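PDB 3SYY: exonuclease from Laribacter hongkongensis, which probably digests double-stranded DNA with strict 5'-to-3' polarity, as a magnesium-binding alkaline exonuclease of the PDDEXK clan. Local coordinates for residues 104-118 with 145-159. Numbering follows the deposited sequence.
With MG (magnesium ion), chain B.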
loop_
_atom_site.group_PDB
_atom_site.type_symbol
_atom_site.label_atom_id
_atom_site.label_comp_id
_atom_site.label_asym_id
_atom_site.label_seq_id
_atom_site.Cartn_x
_atom_site.Cartn_y
_atom_site.Cartn_z
ATOM N N LEU A 104 17.439 -11.106 -28.717
ATOM C CA LEU A 104 18.825 -11.207 -29.244
ATOM C C LEU A 104 18.949 -10.288 -30.446
ATOM O O LEU A 104 18.106 -10.322 -31.353
ATOM C CB LEU A 104 19.109 -12.632 -29.701
ATOM C CG LEU A 104 18.959 -13.787 -28.686
ATOM C CD1 LEU A 104 19.622 -15.064 -29.240
ATOM C CD2 LEU A 104 19.526 -13.438 -27.319
ATOM N N VAL A 105 19.980 -9.473 -30.445
ATOM C CA VAL A 105 20.169 -8.487 -31.521
ATOM C C VAL A 105 21.430 -8.883 -32.284
ATOM O O VAL A 105 22.519 -8.928 -31.713
ATOM C CB VAL A 105 20.350 -7.063 -31.001
ATOM C CG1 VAL A 105 20.379 -6.066 -32.166
ATOM C CG2 VAL A 105 19.215 -6.683 -30.023
ATOM N N GLY A 106 21.283 -9.109 -33.584
ATOM C CA GLY A 106 22.441 -9.482 -34.396
ATOM C C GLY A 106 23.063 -10.761 -33.867
ATOM O O GLY A 106 22.362 -11.646 -33.373
ATOM N N ASP A 107 24.388 -10.830 -33.950
ATOM C CA ASP A 107 25.152 -11.993 -33.479
ATOM C C ASP A 107 25.643 -11.760 -32.066
ATOM O O ASP A 107 25.840 -12.706 -31.314
ATOM C CB ASP A 107 26.401 -12.185 -34.359
ATOM C CG ASP A 107 26.064 -12.622 -35.749
ATOM O OD1 ASP A 107 25.238 -13.564 -35.872
ATOM O OD2 ASP A 107 26.636 -12.043 -36.708
ATOM N N THR A 108 25.900 -10.505 -31.728
ATOM C CA THR A 108 26.579 -10.234 -30.464
ATOM C C THR A 108 25.826 -9.317 -29.480
ATOM O O THR A 108 26.379 -8.950 -28.468
ATOM C CB THR A 108 27.964 -9.641 -30.713
ATOM O OG1 THR A 108 27.811 -8.333 -31.248
ATOM C CG2 THR A 108 28.794 -10.537 -31.706
ATOM N N GLY A 109 24.599 -8.907 -29.798
ATOM C CA GLY A 109 23.939 -7.916 -28.928
ATOM C C GLY A 109 22.647 -8.384 -28.301
ATOM O O GLY A 109 22.235 -9.514 -28.498
ATOM N N LEU A 110 22.009 -7.485 -27.521
ATOM C CA LEU A 110 20.811 -7.827 -26.789
ATOM C C LEU A 110 19.972 -6.562 -26.754
ATOM O O LEU A 110 20.493 -5.511 -26.985
ATOM C CB LEU A 110 21.208 -8.147 -25.334
ATOM C CG LEU A 110 22.047 -9.420 -25.097
ATOM C CD1 LEU A 110 22.469 -9.495 -23.647
ATOM C CD2 LEU A 110 21.241 -10.602 -25.437
ATOM N N ILE A 111 18.686 -6.683 -26.426
ATOM C CA ILE A 111 17.874 -5.501 -26.112
ATOM C C ILE A 111 17.168 -5.797 -24.772
ATOM O O ILE A 111 16.760 -6.930 -24.545
ATOM C CB ILE A 111 16.850 -5.195 -27.250
ATOM C CG1 ILE A 111 15.904 -4.047 -26.886
ATOM C CG2 ILE A 111 16.100 -6.449 -27.662
ATOM C CD1 ILE A 111 15.027 -3.561 -28.051
ATOM N N GLU A 112 17.093 -4.794 -23.908
ATOM C CA GLU A 112 16.253 -4.876 -22.671
ATOM C C GLU A 112 15.352 -3.643 -22.789
ATOM O O GLU A 112 15.860 -2.531 -22.978
ATOM C CB GLU A 112 17.121 -4.746 -21.411
ATOM C CG GLU A 112 16.237 -4.528 -20.093
ATOM C CD GLU A 112 15.270 -5.698 -19.859
ATOM O OE1 GLU A 112 15.581 -6.834 -20.319
ATOM O OE2 GLU A 112 14.145 -5.504 -19.243
ATOM N N ILE A 113 14.047 -3.868 -22.743
ATOM C CA ILE A 113 13.037 -2.827 -22.922
ATOM C C ILE A 113 12.345 -2.459 -21.589
ATOM O O ILE A 113 11.882 -3.349 -20.845
ATOM C CB ILE A 113 11.967 -3.347 -23.881
ATOM C CG1 ILE A 113 12.572 -3.577 -25.301
ATOM C CG2 ILE A 113 10.736 -2.371 -23.963
ATOM C CD1 ILE A 113 11.627 -4.326 -26.215
ATOM N N LYS A 114 12.238 -1.154 -21.315
ATOM C CA LYS A 114 11.349 -0.688 -20.240
ATOM C C LYS A 114 10.230 0.160 -20.838
ATOM O O LYS A 114 10.471 1.008 -21.759
ATOM C CB LYS A 114 12.138 0.123 -19.205
ATOM C CG LYS A 114 13.400 -0.530 -18.645
ATOM C CD LYS A 114 13.152 -1.919 -18.083
ATOM C CE LYS A 114 14.441 -2.512 -17.434
ATOM N NZ LYS A 114 14.152 -3.969 -17.016
ATOM N N CYS A 115 9.003 -0.034 -20.326
ATOM C CA CYS A 115 7.877 0.830 -20.657
ATOM C C CYS A 115 7.236 1.324 -19.356
ATOM O O CYS A 115 6.191 0.803 -18.958
ATOM C CB CYS A 115 6.831 0.065 -21.451
ATOM S SG CYS A 115 7.459 -0.467 -23.165
ATOM N N PRO A 116 7.847 2.327 -18.731
ATOM C CA PRO A 116 7.530 2.684 -17.413
ATOM C C PRO A 116 6.555 3.846 -17.356
ATOM O O PRO A 116 5.974 4.248 -18.391
ATOM C CB PRO A 116 8.896 3.104 -16.883
ATOM C CG PRO A 116 9.415 3.978 -18.081
ATOM C CD PRO A 116 9.014 3.080 -19.245
ATOM N N ASN A 117 6.401 4.402 -16.147
ATOM C CA ASN A 117 5.599 5.616 -15.976
ATOM C C ASN A 117 6.276 6.743 -16.739
ATOM O O ASN A 117 7.481 6.747 -16.921
ATOM C CB ASN A 117 5.525 6.014 -14.499
ATOM C CG ASN A 117 4.510 5.185 -13.726
ATOM O OD1 ASN A 117 3.642 4.506 -14.311
ATOM N ND2 ASN A 117 4.619 5.224 -12.390
ATOM N N THR A 118 5.498 7.741 -17.123
ATOM C CA THR A 118 6.008 8.784 -18.024
ATOM C C THR A 118 7.145 9.485 -17.386
ATOM O O THR A 118 8.152 9.726 -18.039
ATOM C CB THR A 118 4.888 9.768 -18.363
ATOM O OG1 THR A 118 3.903 9.018 -19.060
ATOM C CG2 THR A 118 5.412 10.895 -19.292
ATOM N N THR A 145 24.374 -15.161 -21.676
ATOM C CA THR A 145 24.281 -15.438 -23.094
ATOM C C THR A 145 25.619 -15.399 -23.786
ATOM O O THR A 145 25.691 -15.790 -24.941
ATOM C CB THR A 145 23.433 -14.374 -23.855
ATOM O OG1 THR A 145 23.917 -13.064 -23.500
ATOM C CG2 THR A 145 21.920 -14.547 -23.564
ATOM N N GLY A 146 26.635 -14.843 -23.139
ATOM C CA GLY A 146 27.921 -14.635 -23.809
ATOM C C GLY A 146 27.941 -13.416 -24.735
ATOM O O GLY A 146 28.915 -13.202 -25.484
ATOM N N ARG A 147 26.892 -12.585 -24.693
ATOM C CA ARG A 147 26.859 -11.422 -25.594
ATOM C C ARG A 147 27.715 -10.277 -25.146
ATOM O O ARG A 147 28.186 -10.226 -23.992
ATOM C CB ARG A 147 25.435 -10.970 -25.877
ATOM C CG ARG A 147 24.624 -12.073 -26.468
ATOM C CD ARG A 147 24.484 -11.880 -27.955
ATOM N NE ARG A 147 23.860 -13.036 -28.579
ATOM C CZ ARG A 147 23.156 -12.981 -29.704
ATOM N NH1 ARG A 147 22.929 -11.808 -30.280
ATOM N NH2 ARG A 147 22.650 -14.079 -30.230
ATOM N N GLN A 148 27.936 -9.350 -26.082
ATOM C CA GLN A 148 28.958 -8.317 -25.943
ATOM C C GLN A 148 28.395 -6.921 -25.577
ATOM O O GLN A 148 29.098 -6.089 -25.031
ATOM C CB GLN A 148 29.789 -8.244 -27.256
ATOM C CG GLN A 148 30.584 -9.523 -27.540
ATOM C CD GLN A 148 31.503 -9.934 -26.371
ATOM O OE1 GLN A 148 31.394 -11.041 -25.865
ATOM N NE2 GLN A 148 32.383 -9.029 -25.929
ATOM N N TRP A 149 27.117 -6.676 -25.865
ATOM C CA TRP A 149 26.456 -5.413 -25.428
ATOM C C TRP A 149 24.960 -5.612 -25.349
ATOM O O TRP A 149 24.423 -6.572 -25.874
ATOM C CB TRP A 149 26.736 -4.255 -26.430
ATOM C CG TRP A 149 26.501 -4.648 -27.878
ATOM C CD1 TRP A 149 27.460 -5.094 -28.793
ATOM C CD2 TRP A 149 25.259 -4.618 -28.603
ATOM N NE1 TRP A 149 26.876 -5.337 -30.015
ATOM C CE2 TRP A 149 25.540 -5.028 -29.939
ATOM C CE3 TRP A 149 23.949 -4.213 -28.278
ATOM C CZ2 TRP A 149 24.555 -5.114 -30.909
ATOM C CZ3 TRP A 149 22.970 -4.306 -29.251
ATOM C CH2 TRP A 149 23.280 -4.742 -30.554
ATOM N N CYS A 150 24.276 -4.641 -24.753
ATOM C CA CYS A 150 22.809 -4.686 -24.660
ATOM C C CYS A 150 22.360 -3.246 -24.847
ATOM O O CYS A 150 22.877 -2.342 -24.221
ATOM C CB CYS A 150 22.363 -5.153 -23.283
ATOM S SG CYS A 150 20.541 -5.238 -23.127
ATOM N N ASP A 151 21.426 -3.058 -25.759
ATOM C CA ASP A 151 20.833 -1.738 -25.982
ATOM C C ASP A 151 19.656 -1.628 -24.990
ATOM O O ASP A 151 18.745 -2.436 -24.999
ATOM C CB ASP A 151 20.290 -1.682 -27.405
ATOM C CG ASP A 151 21.357 -1.167 -28.423
ATOM O OD1 ASP A 151 22.364 -0.573 -27.976
ATOM O OD2 ASP A 151 21.188 -1.409 -29.633
ATOM N N PHE A 152 19.722 -0.642 -24.138
ATOM C CA PHE A 152 18.660 -0.409 -23.173
ATOM C C PHE A 152 17.670 0.549 -23.822
ATOM O O PHE A 152 18.066 1.625 -24.250
ATOM C CB PHE A 152 19.284 0.267 -21.977
ATOM C CG PHE A 152 18.272 0.701 -20.950
ATOM C CD1 PHE A 152 17.779 2.012 -20.944
ATOM C CD2 PHE A 152 17.816 -0.201 -19.991
ATOM C CE1 PHE A 152 16.835 2.430 -19.957
ATOM C CE2 PHE A 152 16.890 0.207 -18.994
ATOM C CZ PHE A 152 16.366 1.520 -19.009
ATOM N N VAL A 153 16.423 0.136 -23.977
ATOM C CA VAL A 153 15.400 0.979 -24.614
ATOM C C VAL A 153 14.396 1.351 -23.522
ATOM O O VAL A 153 13.947 0.455 -22.785
ATOM C CB VAL A 153 14.665 0.184 -25.701
ATOM C CG1 VAL A 153 13.436 0.990 -26.287
ATOM C CG2 VAL A 153 15.671 -0.176 -26.862
ATOM N N SER A 154 14.083 2.651 -23.399
ATOM C CA SER A 154 12.890 3.093 -22.653
ATOM C C SER A 154 11.884 3.699 -23.653
ATOM O O SER A 154 12.293 4.434 -24.583
ATOM C CB SER A 154 13.319 4.077 -21.558
ATOM O OG SER A 154 12.237 4.545 -20.762
ATOM N N TYR A 155 10.596 3.352 -23.530
ATOM C CA TYR A 155 9.595 3.786 -24.504
ATOM C C TYR A 155 8.294 4.214 -23.827
ATOM O O TYR A 155 7.736 3.468 -22.986
ATOM C CB TYR A 155 9.280 2.651 -25.442
ATOM C CG TYR A 155 8.275 2.942 -26.508
ATOM C CD1 TYR A 155 8.603 3.753 -27.609
ATOM C CD2 TYR A 155 7.012 2.356 -26.475
ATOM C CE1 TYR A 155 7.650 4.007 -28.602
ATOM C CE2 TYR A 155 6.069 2.595 -27.460
ATOM C CZ TYR A 155 6.407 3.415 -28.528
ATOM O OH TYR A 155 5.448 3.635 -29.466
ATOM N N ASP A 156 7.804 5.380 -24.228
ATOM C CA ASP A 156 6.481 5.810 -23.771
ATOM C C ASP A 156 5.748 6.530 -24.892
ATOM O O ASP A 156 6.076 7.668 -25.211
ATOM C CB ASP A 156 6.632 6.747 -22.567
ATOM C CG ASP A 156 5.267 7.058 -21.895
ATOM O OD1 ASP A 156 4.202 6.722 -22.452
ATOM O OD2 ASP A 156 5.292 7.595 -20.801
ATOM N N ASP A 157 4.722 5.880 -25.417
ATOM C CA ASP A 157 3.961 6.438 -26.495
ATOM C C ASP A 157 3.013 7.564 -26.096
ATOM O O ASP A 157 2.362 8.149 -26.970
ATOM C CB ASP A 157 3.185 5.321 -27.204
ATOM C CG ASP A 157 2.076 4.750 -26.349
ATOM O OD1 ASP A 157 1.168 4.166 -26.912
ATOM O OD2 ASP A 157 2.071 4.882 -25.114
ATOM N N ARG A 158 2.909 7.882 -24.808
ATOM C CA ARG A 158 1.998 8.992 -24.422
ATOM C C ARG A 158 2.591 10.352 -24.717
ATOM O O ARG A 158 1.866 11.350 -24.721
ATOM C CB ARG A 158 1.635 8.899 -22.937
ATOM C CG ARG A 158 0.830 7.639 -22.665
ATOM C CD ARG A 158 0.751 7.306 -21.156
ATOM N NE ARG A 158 2.023 6.761 -20.709
ATOM C CZ ARG A 158 2.185 6.058 -19.590
ATOM N NH1 ARG A 158 1.116 5.789 -18.821
ATOM N NH2 ARG A 158 3.395 5.595 -19.269
ATOM N N LEU A 159 3.911 10.393 -24.936
ATOM C CA LEU A 159 4.664 11.627 -25.052
ATOM C C LEU A 159 4.674 12.116 -26.510
ATOM O O LEU A 159 4.332 11.360 -27.385
ATOM C CB LEU A 159 6.089 11.383 -24.566
ATOM C CG LEU A 159 6.178 11.322 -23.029
ATOM C CD1 LEU A 159 7.498 10.851 -22.608
ATOM C CD2 LEU A 159 5.949 12.719 -22.422
HETATM MG MG MG B . 11.972 -5.631 -20.018
HETATM O O HOH W 1 20.585 -14.027 -32.771
HETATM O O HOH W 2 11.221 -5.105 -17.858
HETATM O O HOH W 3 5.806 3.653 -21.064
HETATM O O HOH W 4 2.829 3.829 -17.022
HETATM O O HOH W 5 10.498 -7.311 -20.392
#
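G109 CA sits over the six-membered ring of W149, 3.3 Å from its centroid and 7° off the normal, a CH-pi contact. T108 O sits over the same face nearer the rim, while V105 CG1 meets the ring edge at CH2. The indole reaches G109 because W149 CG stands between its own backbone N and carbonyl carbon (chi1 48°). Around the guanidinium of R147, D107 O is centred over one face, 3.1 Å above the plane, and L104 lies over the opposite face toward its rim. R147 NH1 donates to G106 O at 3.1 Å, from above that carbonyl's plane, and weakly to G109 O, so one arginine grips the hairpin turn between strands 103-105 and 109-114; a water also bridges R147 NH2 and G106 O.

Beyond this end, strands 109-114 and 149-155 run parallel in the central mixed sheet of a lambda-exonuclease-like PDDEXK nuclease, joined by a mostly helical connection. The ladder is illustrated by V153 N to E112 O (2.9 Å) and K114 N to V153 O. I111 CD1 packs on V153 CG2, on the face where I111 and I113 also touch helix 59-79. The E112 side chain leaves from the other face, and its OE2 and the backbone O of I113 bind one magnesium ion, with D102 and two waters. K114 NZ forms a salt bridge with E112 OE2 at 2.7 Å, and a bend at chi2 (-53°) carries the lysine chain across F152, whose CE2 touches K114 CG.

At the far end, R158 holds D156 side-on, its NE 2.8 Å from OD1 and its NH2 bonded to OD2 from above the carboxylate plane. T118 OG1 lies over a face of that guanidinium and donates to the syn lone pair of D156 OD2 at 2.6 Å, while R158 NH1 reaches E53 of the second subunit.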